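Local coordinates for N5-carboxyaminoimidazole ribonucleotide synthetase (Bacillus anthracis, PDB 3QFF), which probably catalyses the ATP-dependent carboxylation of 5-aminoimidazole ribonucleotide with bicarbonate, giving N5-carboxyaminoimidazole ribonucleotide in purine biosynthesis, at residues T129-Q134 with I143-Y148; S150-T155 with A183-E188; Y340-G345 with H357-N362. One frame throughout, in Å; residues are numbered along the deposited sequence.

Interaction 1 (T129-Q134 with I143-Y148); sequences TYRLVQ and IAELSY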
loop_
_atom_site.group_PDB
_atom_site.type_symbol
_atom_site.label_atom_id
_atom_site.label_comp_id
_atom_site.label_asym_id
_atom_site.label_seq_id
_atom_site.Cartn_x
_atom_site.Cartn_y
_atom_site.Cartn_z
ATOM N N THR A 129 17.388 -19.363 -30.658
ATOM C CA THR A 129 18.347 -20.431 -30.835
ATOM C C THR A 129 19.693 -19.962 -30.264
ATOM O O THR A 129 20.051 -18.783 -30.359
ATOM C CB THR A 129 18.381 -20.900 -32.304
ATOM O OG1 THR A 129 18.263 -19.770 -33.160
ATOM C CG2 THR A 129 17.182 -21.783 -32.605
ATOM N N TYR A 130 20.386 -20.862 -29.579
ATOM C CA TYR A 130 21.528 -20.466 -28.764
ATOM C C TYR A 130 22.571 -21.573 -28.715
ATOM O O TYR A 130 22.249 -22.747 -28.928
ATOM C CB TYR A 130 21.066 -20.101 -27.340
ATOM C CG TYR A 130 20.465 -21.274 -26.573
ATOM C CD1 TYR A 130 19.160 -21.698 -26.814
ATOM C CD2 TYR A 130 21.216 -21.975 -25.619
ATOM C CE1 TYR A 130 18.606 -22.785 -26.121
ATOM C CE2 TYR A 130 20.670 -23.060 -24.927
ATOM C CZ TYR A 130 19.371 -23.458 -25.184
ATOM O OH TYR A 130 18.834 -24.537 -24.509
ATOM N N ARG A 131 23.818 -21.178 -28.440
ATOM C CA ARG A 131 24.938 -22.107 -28.271
ATOM C C ARG A 131 25.801 -21.709 -27.085
ATOM O O ARG A 131 26.124 -20.526 -26.899
ATOM C CB ARG A 131 25.839 -22.137 -29.516
ATOM C CG ARG A 131 25.188 -22.608 -30.801
ATOM C CD ARG A 131 24.800 -24.080 -30.776
ATOM N NE ARG A 131 24.262 -24.490 -32.073
ATOM C CZ ARG A 131 22.973 -24.513 -32.399
ATOM N NH1 ARG A 131 22.036 -24.161 -31.521
ATOM N NH2 ARG A 131 22.623 -24.901 -33.618
ATOM N N LEU A 132 26.200 -22.706 -26.299
ATOM C CA LEU A 132 27.138 -22.479 -25.201
ATOM C C LEU A 132 28.517 -22.153 -25.773
ATOM O O LEU A 132 28.963 -22.809 -26.716
ATOM C CB LEU A 132 27.223 -23.722 -24.311
ATOM C CG LEU A 132 28.119 -23.633 -23.085
ATOM C CD1 LEU A 132 27.522 -22.661 -22.053
ATOM C CD2 LEU A 132 28.366 -25.036 -22.490
ATOM N N VAL A 133 29.178 -21.141 -25.206
ATOM C CA VAL A 133 30.527 -20.761 -25.630
ATOM C C VAL A 133 31.475 -20.754 -24.429
ATOM O O VAL A 133 31.398 -19.882 -23.544
ATOM C CB VAL A 133 30.551 -19.394 -26.381
ATOM C CG1 VAL A 133 31.995 -18.930 -26.660
ATOM C CG2 VAL A 133 29.765 -19.494 -27.686
ATOM N N GLN A 134 32.346 -21.756 -24.393
ATOM C CA GLN A 134 33.297 -21.910 -23.294
ATOM C C GLN A 134 34.742 -21.626 -23.743
ATOM O O GLN A 134 35.632 -21.458 -22.917
ATOM C CB GLN A 134 33.175 -23.313 -22.666
ATOM C CG GLN A 134 31.861 -23.539 -21.914
ATOM C CD GLN A 134 31.791 -24.894 -21.192
ATOM O OE1 GLN A 134 32.146 -25.928 -21.752
ATOM N NE2 GLN A 134 31.312 -24.880 -19.943
ATOM N N ILE A 143 29.225 -18.765 -34.206
ATOM C CA ILE A 143 29.087 -17.769 -35.285
ATOM C C ILE A 143 28.734 -18.438 -36.622
ATOM O O ILE A 143 27.843 -17.975 -37.341
ATOM C CB ILE A 143 30.364 -16.918 -35.453
ATOM C CG1 ILE A 143 30.627 -16.089 -34.191
ATOM C CG2 ILE A 143 30.242 -16.002 -36.676
ATOM C CD1 ILE A 143 32.064 -15.628 -34.042
ATOM N N ALA A 144 29.427 -19.530 -36.942
ATOM C CA ALA A 144 29.181 -20.267 -38.179
ATOM C C ALA A 144 27.750 -20.800 -38.258
ATOM O O ALA A 144 27.078 -20.616 -39.279
ATOM C CB ALA A 144 30.192 -21.407 -38.340
ATOM N N GLU A 145 27.293 -21.446 -37.181
ATOM C CA GLU A 145 25.960 -22.067 -37.123
ATOM C C GLU A 145 24.820 -21.047 -37.118
ATOM O O GLU A 145 23.816 -21.233 -37.813
ATOM C CB GLU A 145 25.816 -22.958 -35.882
ATOM C CG GLU A 145 26.539 -24.301 -35.919
ATOM C CD GLU A 145 26.611 -24.945 -34.536
ATOM O OE1 GLU A 145 27.282 -24.372 -33.641
ATOM O OE2 GLU A 145 25.995 -26.019 -34.339
ATOM N N LEU A 146 24.972 -19.985 -36.325
ATOM C CA LEU A 146 23.881 -19.033 -36.089
ATOM C C LEU A 146 23.903 -17.819 -37.014
ATOM O O LEU A 146 22.872 -17.167 -37.202
ATOM C CB LEU A 146 23.847 -18.571 -34.622
ATOM C CG LEU A 146 23.711 -19.585 -33.480
ATOM C CD1 LEU A 146 23.417 -18.852 -32.173
ATOM C CD2 LEU A 146 22.637 -20.633 -33.758
ATOM N N SER A 147 25.079 -17.519 -37.565
ATOM C CA SER A 147 25.286 -16.391 -38.483
ATOM C C SER A 147 24.996 -15.034 -37.829
ATOM O O SER A 147 24.795 -14.949 -36.610
ATOM C CB SER A 147 24.482 -16.581 -39.780
ATOM O OG SER A 147 24.857 -15.623 -40.757
ATOM N N TYR A 148 24.996 -13.979 -38.644
ATOM C CA TYR A 148 24.726 -12.622 -38.175
ATOM C C TYR A 148 23.282 -12.207 -38.483
ATOM O O TYR A 148 22.700 -12.672 -39.476
ATOM C CB TYR A 148 25.703 -11.630 -38.814
ATOM C CG TYR A 148 27.160 -11.922 -38.524
ATOM C CD1 TYR A 148 27.740 -11.550 -37.309
ATOM C CD2 TYR A 148 27.960 -12.568 -39.468
ATOM C CE1 TYR A 148 29.082 -11.821 -37.037
ATOM C CE2 TYR A 148 29.301 -12.840 -39.208
ATOM C CZ TYR A 148 29.852 -12.464 -37.994
ATOM O OH TYR A 148 31.171 -12.735 -37.740
#
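R131 and E145 meet because each sets its CG beside its own backbone N, anti to the carbonyl carbon (chi1 -62° and -75°), after which the arginine bends at chi2 (-67°) whereas the glutamate runs on extended. The two chains cross at about a right angle, and the carboxylate stands at the edge of the guanidinium with the two planes steeply inclined. NE carries the salt bridge through two weak bonds, R131 NE lying 3.2 Å from E145 OE2 and slightly farther from E145 OE1. R131 NH1 turns back to its own strand and hydrogen-bonds Y130 O at 3.0 Å, from above the carbonyl plane. L146 covers one face of the guanidinium, its CD2 lying 4.1 Å from R131 CZ, over the middle of the group. The second methyl of the same leucine, L146 CD1, packs 3.8 Å from T129 O. Helix 136-146 is thereby joined to an edge strand, 130-133, of the small sheet in the ATP-grasp domain, the strand leading directly into the helix. With both nitrogen-to-carboxylate bonds weak and E145 exposed, the ion pair is probably a modest surface attraction, while the buried leucine supplies the apolar part of the contact.

Interaction 2 (S150-T155 with A183-E188); sequences SVLKTT and AECILE. With ADP (adenosine-5'-diphosphate), chain C.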
loop_
_atom_site.group_PDB
_atom_site.type_symbol
_atom_site.label_atom_id
_atom_site.label_comp_id
_atom_site.label_asym_id
_atom_site.label_seq_id
_atom_site.Cartn_x
_atom_site.Cartn_y
_atom_site.Cartn_z
ATOM N N SER A 150 23.799 -11.571 -34.111
ATOM C CA SER A 150 23.786 -12.408 -32.911
ATOM C C SER A 150 24.207 -11.610 -31.693
ATOM O O SER A 150 24.690 -10.481 -31.812
ATOM C CB SER A 150 24.716 -13.612 -33.079
ATOM O OG SER A 150 24.161 -14.567 -33.965
ATOM N N VAL A 151 24.018 -12.203 -30.519
ATOM C CA VAL A 151 24.401 -11.575 -29.267
ATOM C C VAL A 151 25.173 -12.567 -28.390
ATOM O O VAL A 151 24.697 -13.677 -28.119
ATOM C CB VAL A 151 23.170 -11.051 -28.494
ATOM C CG1 VAL A 151 23.604 -10.219 -27.312
ATOM C CG2 VAL A 151 22.258 -10.236 -29.418
ATOM N N LEU A 152 26.366 -12.160 -27.966
ATOM C CA LEU A 152 27.153 -12.933 -27.023
ATOM C C LEU A 152 26.964 -12.354 -25.636
ATOM O O LEU A 152 27.265 -11.192 -25.412
ATOM C CB LEU A 152 28.636 -12.902 -27.402
ATOM C CG LEU A 152 29.555 -13.860 -26.639
ATOM C CD1 LEU A 152 29.243 -15.302 -27.007
ATOM C CD2 LEU A 152 31.004 -13.526 -26.957
ATOM N N LYS A 153 26.456 -13.163 -24.713
ATOM C CA LYS A 153 26.258 -12.727 -23.332
ATOM C C LYS A 153 26.978 -13.685 -22.391
ATOM O O LYS A 153 27.095 -14.869 -22.698
ATOM C CB LYS A 153 24.767 -12.693 -22.969
ATOM C CG LYS A 153 23.826 -12.330 -24.106
ATOM C CD LYS A 153 22.399 -12.125 -23.592
ATOM C CE LYS A 153 21.408 -12.199 -24.743
ATOM N NZ LYS A 153 20.020 -12.504 -24.282
ATOM N N THR A 154 27.457 -13.178 -21.255
ATOM C CA THR A 154 28.035 -14.044 -20.226
ATOM C C THR A 154 26.916 -14.860 -19.578
ATOM O O THR A 154 25.801 -14.368 -19.429
ATOM C CB THR A 154 28.772 -13.253 -19.124
ATOM O OG1 THR A 154 27.850 -12.379 -18.459
ATOM C CG2 THR A 154 29.923 -12.440 -19.703
ATOM N N THR A 155 27.212 -16.100 -19.197
ATOM C CA THR A 155 26.196 -16.977 -18.607
ATOM C C THR A 155 25.812 -16.564 -17.185
ATOM O O THR A 155 24.696 -16.820 -16.746
ATOM C CB THR A 155 26.627 -18.463 -18.598
ATOM O OG1 THR A 155 27.916 -18.588 -17.987
ATOM C CG2 THR A 155 26.674 -19.031 -20.015
ATOM N N ALA A 183 35.072 -14.801 -19.746
ATOM C CA ALA A 183 33.940 -15.496 -19.129
ATOM C C ALA A 183 33.282 -16.532 -20.025
ATOM O O ALA A 183 33.380 -16.472 -21.256
ATOM C CB ALA A 183 32.896 -14.484 -18.656
ATOM N N GLU A 184 32.617 -17.487 -19.384
ATOM C CA GLU A 184 31.726 -18.412 -20.059
ATOM C C GLU A 184 30.526 -17.635 -20.582
ATOM O O GLU A 184 29.930 -16.825 -19.857
ATOM C CB GLU A 184 31.250 -19.499 -19.099
ATOM C CG GLU A 184 30.300 -20.505 -19.748
ATOM C CD GLU A 184 29.698 -21.480 -18.754
ATOM O OE1 GLU A 184 30.125 -22.658 -18.751
ATOM O OE2 GLU A 184 28.800 -21.066 -17.980
ATOM N N CYS A 185 30.181 -17.907 -21.832
ATOM C CA CYS A 185 29.145 -17.187 -22.549
ATOM C C CYS A 185 28.117 -18.076 -23.245
ATOM O O CYS A 185 28.240 -19.307 -23.318
ATOM C CB CYS A 185 29.795 -16.260 -23.580
ATOM S SG CYS A 185 30.740 -14.909 -22.838
ATOM N N ILE A 186 27.087 -17.413 -23.750
ATOM C CA ILE A 186 26.125 -18.006 -24.633
ATOM C C ILE A 186 26.021 -17.072 -25.842
ATOM O O ILE A 186 26.073 -15.856 -25.689
ATOM C CB ILE A 186 24.750 -18.179 -23.901
ATOM C CG1 ILE A 186 23.782 -19.024 -24.708
ATOM C CG2 ILE A 186 24.108 -16.825 -23.527
ATOM C CD1 ILE A 186 22.416 -19.141 -24.018
ATOM N N LEU A 187 25.906 -17.640 -27.035
ATOM C CA LEU A 187 25.582 -16.851 -28.215
ATOM C C LEU A 187 24.159 -17.166 -28.648
ATOM O O LEU A 187 23.805 -18.334 -28.808
ATOM C CB LEU A 187 26.549 -17.132 -29.366
ATOM C CG LEU A 187 26.423 -16.212 -30.598
ATOM C CD1 LEU A 187 27.228 -14.952 -30.391
ATOM C CD2 LEU A 187 26.880 -16.915 -31.871
ATOM N N GLU A 188 23.358 -16.118 -28.841
ATOM C CA GLU A 188 21.959 -16.255 -29.252
ATOM C C GLU A 188 21.704 -15.617 -30.611
ATOM O O GLU A 188 22.254 -14.551 -30.906
ATOM C CB GLU A 188 21.041 -15.563 -28.254
ATOM C CG GLU A 188 21.096 -16.078 -26.828
ATOM C CD GLU A 188 20.151 -15.310 -25.918
ATOM O OE1 GLU A 188 20.294 -15.425 -24.684
ATOM O OE2 GLU A 188 19.277 -14.573 -26.435
HETATM P PB ADP C . 20.212 -8.367 -19.137
HETATM O O1B ADP C . 21.441 -7.508 -18.956
HETATM O O2B ADP C . 20.249 -9.634 -18.310
HETATM O O3B ADP C . 18.920 -7.590 -19.040
HETATM P PA ADP C . 19.135 -9.409 -21.639
HETATM O O1A ADP C . 17.780 -9.073 -21.050
HETATM O O2A ADP C . 19.448 -10.825 -22.065
HETATM O O3A ADP C . 20.328 -8.884 -20.673
HETATM O "O5'" ADP C . 19.335 -8.501 -22.950
HETATM C "C5'" ADP C . 19.422 -7.083 -22.828
HETATM C "C4'" ADP C . 18.752 -6.432 -24.028
HETATM O "O4'" ADP C . 19.393 -6.877 -25.225
HETATM C "C3'" ADP C . 17.287 -6.824 -24.145
HETATM O "O3'" ADP C . 16.440 -5.835 -23.553
HETATM C "C2'" ADP C . 17.054 -6.955 -25.637
HETATM O "O2'" ADP C . 16.530 -5.729 -26.156
HETATM C "C1'" ADP C . 18.430 -7.193 -26.237
HETATM N N9 ADP C . 18.569 -8.617 -26.651
HETATM C C8 ADP C . 19.055 -9.620 -25.888
HETATM N N7 ADP C . 19.050 -10.798 -26.561
HETATM C C5 ADP C . 18.555 -10.561 -27.787
HETATM C C6 ADP C . 18.276 -11.370 -29.001
HETATM N N6 ADP C . 18.536 -12.701 -29.037
HETATM N N1 ADP C . 17.750 -10.726 -30.074
HETATM C C2 ADP C . 17.483 -9.406 -30.058
HETATM N N3 ADP C . 17.711 -8.618 -28.992
HETATM C C4 ADP C . 18.240 -9.123 -27.846
#
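L152 lays its CD1 against C185 CB, 3.6 Å away, and its CB against L187 CD1, so that L152 and L187 share one face of an antiparallel strand pair. L187 CD1 also reaches S150 CB. The opposite face, with V151, K153, I186 and E188, is the one that meets ADP. There K153 runs extended beyond CG and crosses E188 at about a right angle, its amino group meeting both carboxylate oxygens: K153 NZ lies 3.0 Å from E188 OE1 in a salt bridge whose individual hydrogen bonds are weak. The same nitrogen donates to ADP O2A at 2.8 Å and to ADP N7 at 3.0 Å, so one amino group spans the adenine and the alpha-phosphate. E188 OE2 in turn accepts from ADP N6 at 3.3 Å, the N-H pointing almost straight at it (164°), while K117 forms a second salt bridge with OE1. Two positive partners would probably favour a charged carboxylate. V151 CG2 packs over one face of the purine, 4.1 Å from ADP C5. Beyond the last bridge, T155 OG1 donates to the anti lone pair of E184 OE2 at 2.6 Å, and T155 N bonds to E184 O. Backbone bonds pair V151 with E188 and K153 with I186, fixing the register that brings lysine and glutamate together on the ADP side, as in ATP-grasp enzymes. These are the two inner strands of a four-stranded antiparallel sheet: strand 130-133 borders 185-189, strand 164-167 borders 150-154, and helix 173-182 covers the L152 side through A176 and L179.

Interaction 3 (Y340-G345 with H357-N362); sequences YLHLYG and HVNILN
Y344 OH and H357 ND1 are 2.7 Å apart, a hydrogen bond whose proton may sit on either atom, made where the hydroxyl comes up to the edge of the imidazole. The rings themselves meet rim to rim, with their planes at 48°. H357 holds its CG between its backbone N and carbonyl carbon (chi1 65°), and its ring lies against H342, with H342 CB over one face, 3.7 Å from the H357 ring centroid in a CH-pi contact. The two imidazoles are nearly parallel, 9° apart, but strongly offset, with little ring overlap; H342 CD2 approaches H357 NE2 to 3.3 Å. H357 also stacks with the ring of H284 and makes a weak hydrogen bond to Q287. H342 NE2 and N359 ND2 both bond to D288 OD2, which thus links side chains from the two strands.

The backbone pairing is regular. H342 and H357 form one hydrogen-bonded pair, with H342 N to H357 O at 2.8 Å, and Y340 and N359 form another, while L341 faces V358 between them. At the far end Y340 CE1 meets L361 CD2 at 3.9 Å, the two side chains crossing at about a right angle, and Y340 OH bonds to E291 and to the backbone of E309 in the second subunit. L341 packs on M36 of that same subunit. Strands 339-343 and 354-361 make an antiparallel beta hairpin within the C-terminal domain of this carboxylase family; strand 354-361 pairs on its other edge with the antiparallel strand 316-322, leaving 339-343 outermost in the sheet within this chain, and the hairpin also takes part in the dimer interface.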
loop_
_atom_site.group_PDB
_atom_site.type_symbol
_atom_site.label_atom_id
_atom_site.label_comp_id
_atom_site.label_asym_id
_atom_site.label_seq_id
_atom_site.Cartn_x
_atom_site.Cartn_y
_atom_site.Cartn_z
ATOM N N TYR A 340 1.779 8.549 -9.156
ATOM C CA TYR A 340 1.922 7.953 -7.826
ATOM C C TYR A 340 3.379 7.601 -7.561
ATOM O O TYR A 340 3.935 6.638 -8.125
ATOM C CB TYR A 340 0.947 6.769 -7.661
ATOM C CG TYR A 340 -0.470 7.259 -7.844
ATOM C CD1 TYR A 340 -1.057 7.295 -9.112
ATOM C CD2 TYR A 340 -1.187 7.787 -6.764
ATOM C CE1 TYR A 340 -2.344 7.798 -9.306
ATOM C CE2 TYR A 340 -2.486 8.285 -6.945
ATOM C CZ TYR A 340 -3.052 8.292 -8.214
ATOM O OH TYR A 340 -4.318 8.801 -8.404
ATOM N N LEU A 341 3.987 8.419 -6.705
ATOM C CA LEU A 341 5.423 8.390 -6.488
ATOM C C LEU A 341 5.829 7.347 -5.459
ATOM O O LEU A 341 5.230 7.254 -4.387
ATOM C CB LEU A 341 5.905 9.788 -6.062
ATOM C CG LEU A 341 7.390 10.076 -5.835
ATOM C CD1 LEU A 341 8.234 9.782 -7.095
ATOM C CD2 LEU A 341 7.576 11.529 -5.390
ATOM N N HIS A 342 6.836 6.551 -5.802
ATOM C CA HIS A 342 7.497 5.676 -4.844
ATOM C C HIS A 342 8.973 6.024 -4.771
ATOM O O HIS A 342 9.652 6.092 -5.794
ATOM C CB HIS A 342 7.271 4.210 -5.216
ATOM C CG HIS A 342 5.819 3.857 -5.299
ATOM N ND1 HIS A 342 5.152 3.200 -4.288
ATOM C CD2 HIS A 342 4.888 4.150 -6.234
ATOM C CE1 HIS A 342 3.878 3.066 -4.620
ATOM N NE2 HIS A 342 3.690 3.653 -5.788
ATOM N N LEU A 343 9.458 6.284 -3.570
ATOM C CA LEU A 343 10.881 6.540 -3.399
ATOM C C LEU A 343 11.442 5.601 -2.340
ATOM O O LEU A 343 10.801 5.346 -1.327
ATOM C CB LEU A 343 11.154 8.019 -3.089
ATOM C CG LEU A 343 10.754 9.022 -4.185
ATOM C CD1 LEU A 343 10.904 10.465 -3.695
ATOM C CD2 LEU A 343 11.575 8.833 -5.458
ATOM N N TYR A 344 12.636 5.083 -2.594
ATOM C CA TYR A 344 13.131 3.922 -1.866
ATOM C C TYR A 344 13.951 4.240 -0.604
ATOM O O TYR A 344 14.278 3.343 0.167
ATOM C CB TYR A 344 13.945 3.027 -2.820
ATOM C CG TYR A 344 13.240 2.621 -4.115
ATOM C CD1 TYR A 344 13.976 2.396 -5.287
ATOM C CD2 TYR A 344 11.853 2.425 -4.161
ATOM C CE1 TYR A 344 13.357 1.991 -6.479
ATOM C CE2 TYR A 344 11.216 2.028 -5.355
ATOM C CZ TYR A 344 11.983 1.808 -6.502
ATOM O OH TYR A 344 11.374 1.422 -7.660
ATOM N N GLY A 345 14.278 5.511 -0.389
ATOM C CA GLY A 345 15.042 5.910 0.801
ATOM C C GLY A 345 16.536 5.640 0.706
ATOM O O GLY A 345 17.202 5.440 1.722
ATOM N N HIS A 357 10.262 4.925 -8.431
ATOM C CA HIS A 357 9.469 4.856 -9.657
ATOM C C HIS A 357 8.197 5.688 -9.492
ATOM O O HIS A 357 7.767 5.976 -8.365
ATOM C CB HIS A 357 9.131 3.396 -10.030
ATOM C CG HIS A 357 8.238 2.707 -9.042
ATOM N ND1 HIS A 357 8.727 2.021 -7.951
ATOM C CD2 HIS A 357 6.891 2.571 -9.001
ATOM C CE1 HIS A 357 7.718 1.507 -7.271
ATOM N NE2 HIS A 357 6.593 1.826 -7.884
ATOM N N VAL A 358 7.601 6.081 -10.608
ATOM C CA VAL A 358 6.307 6.729 -10.561
ATOM C C VAL A 358 5.335 5.952 -11.446
ATOM O O VAL A 358 5.663 5.605 -12.588
ATOM C CB VAL A 358 6.394 8.251 -10.928
ATOM C CG1 VAL A 358 6.982 8.454 -12.318
ATOM C CG2 VAL A 358 5.028 8.934 -10.811
ATOM N N ASN A 359 4.156 5.654 -10.893
ATOM C CA ASN A 359 3.074 5.036 -11.634
ATOM C C ASN A 359 2.073 6.085 -12.090
ATOM O O ASN A 359 1.394 6.720 -11.262
ATOM C CB ASN A 359 2.383 3.978 -10.766
ATOM C CG ASN A 359 3.220 2.723 -10.617
ATOM O OD1 ASN A 359 3.998 2.376 -11.517
ATOM N ND2 ASN A 359 3.084 2.045 -9.491
ATOM N N ILE A 360 1.993 6.266 -13.402
ATOM C CA ILE A 360 1.101 7.247 -13.985
ATOM C C ILE A 360 -0.161 6.538 -14.444
ATOM O O ILE A 360 -0.141 5.794 -15.434
ATOM C CB ILE A 360 1.754 7.970 -15.193
ATOM C CG1 ILE A 360 3.121 8.543 -14.819
ATOM C CG2 ILE A 360 0.823 9.076 -15.734
ATOM C CD1 ILE A 360 3.940 9.017 -16.038
ATOM N N LEU A 361 -1.253 6.785 -13.726
ATOM C CA LEU A 361 -2.538 6.155 -13.988
ATOM C C LEU A 361 -3.405 7.043 -14.872
ATOM O O LEU A 361 -3.494 8.253 -14.650
ATOM C CB LEU A 361 -3.257 5.869 -12.663
ATOM C CG LEU A 361 -3.251 4.457 -12.054
ATOM C CD1 LEU A 361 -1.860 3.875 -11.886
ATOM C CD2 LEU A 361 -3.968 4.496 -10.719
ATOM N N ASN A 362 -4.030 6.445 -15.885
ATOM C CA ASN A 362 -4.911 7.171 -16.801
ATOM C C ASN A 362 -5.800 6.197 -17.548
ATOM O O ASN A 362 -5.378 5.070 -17.843
ATOM C CB ASN A 362 -4.100 8.026 -17.796
ATOM C CG ASN A 362 -4.922 9.164 -18.397
ATOM O OD1 ASN A 362 -5.696 8.968 -19.330
ATOM N ND2 ASN A 362 -4.766 10.355 -17.844
#

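Interactions 1 and 2 belong to one small antiparallel sheet of the ATP-grasp domain, where strand 130-133 neighbours 185-189: V133 N bonds to C185 O, and L146 CD1 packs on L187 O. Their centres are 9 Å apart, yet interaction 1 is a surface contact combining a weak ion pair with one buried leucine, whereas interaction 2 is buried and turns its charges toward ADP. Interaction 3 is buried too, but lies on the opposite side of the chain's centre, with its centre about 34 Å from that of interaction 2, in the C-terminal domain. There hydrogen bonds of histidine, tyrosine and asparagine side chains, aromatic packing and a second subunit take the place of nucleotide and salt bridge.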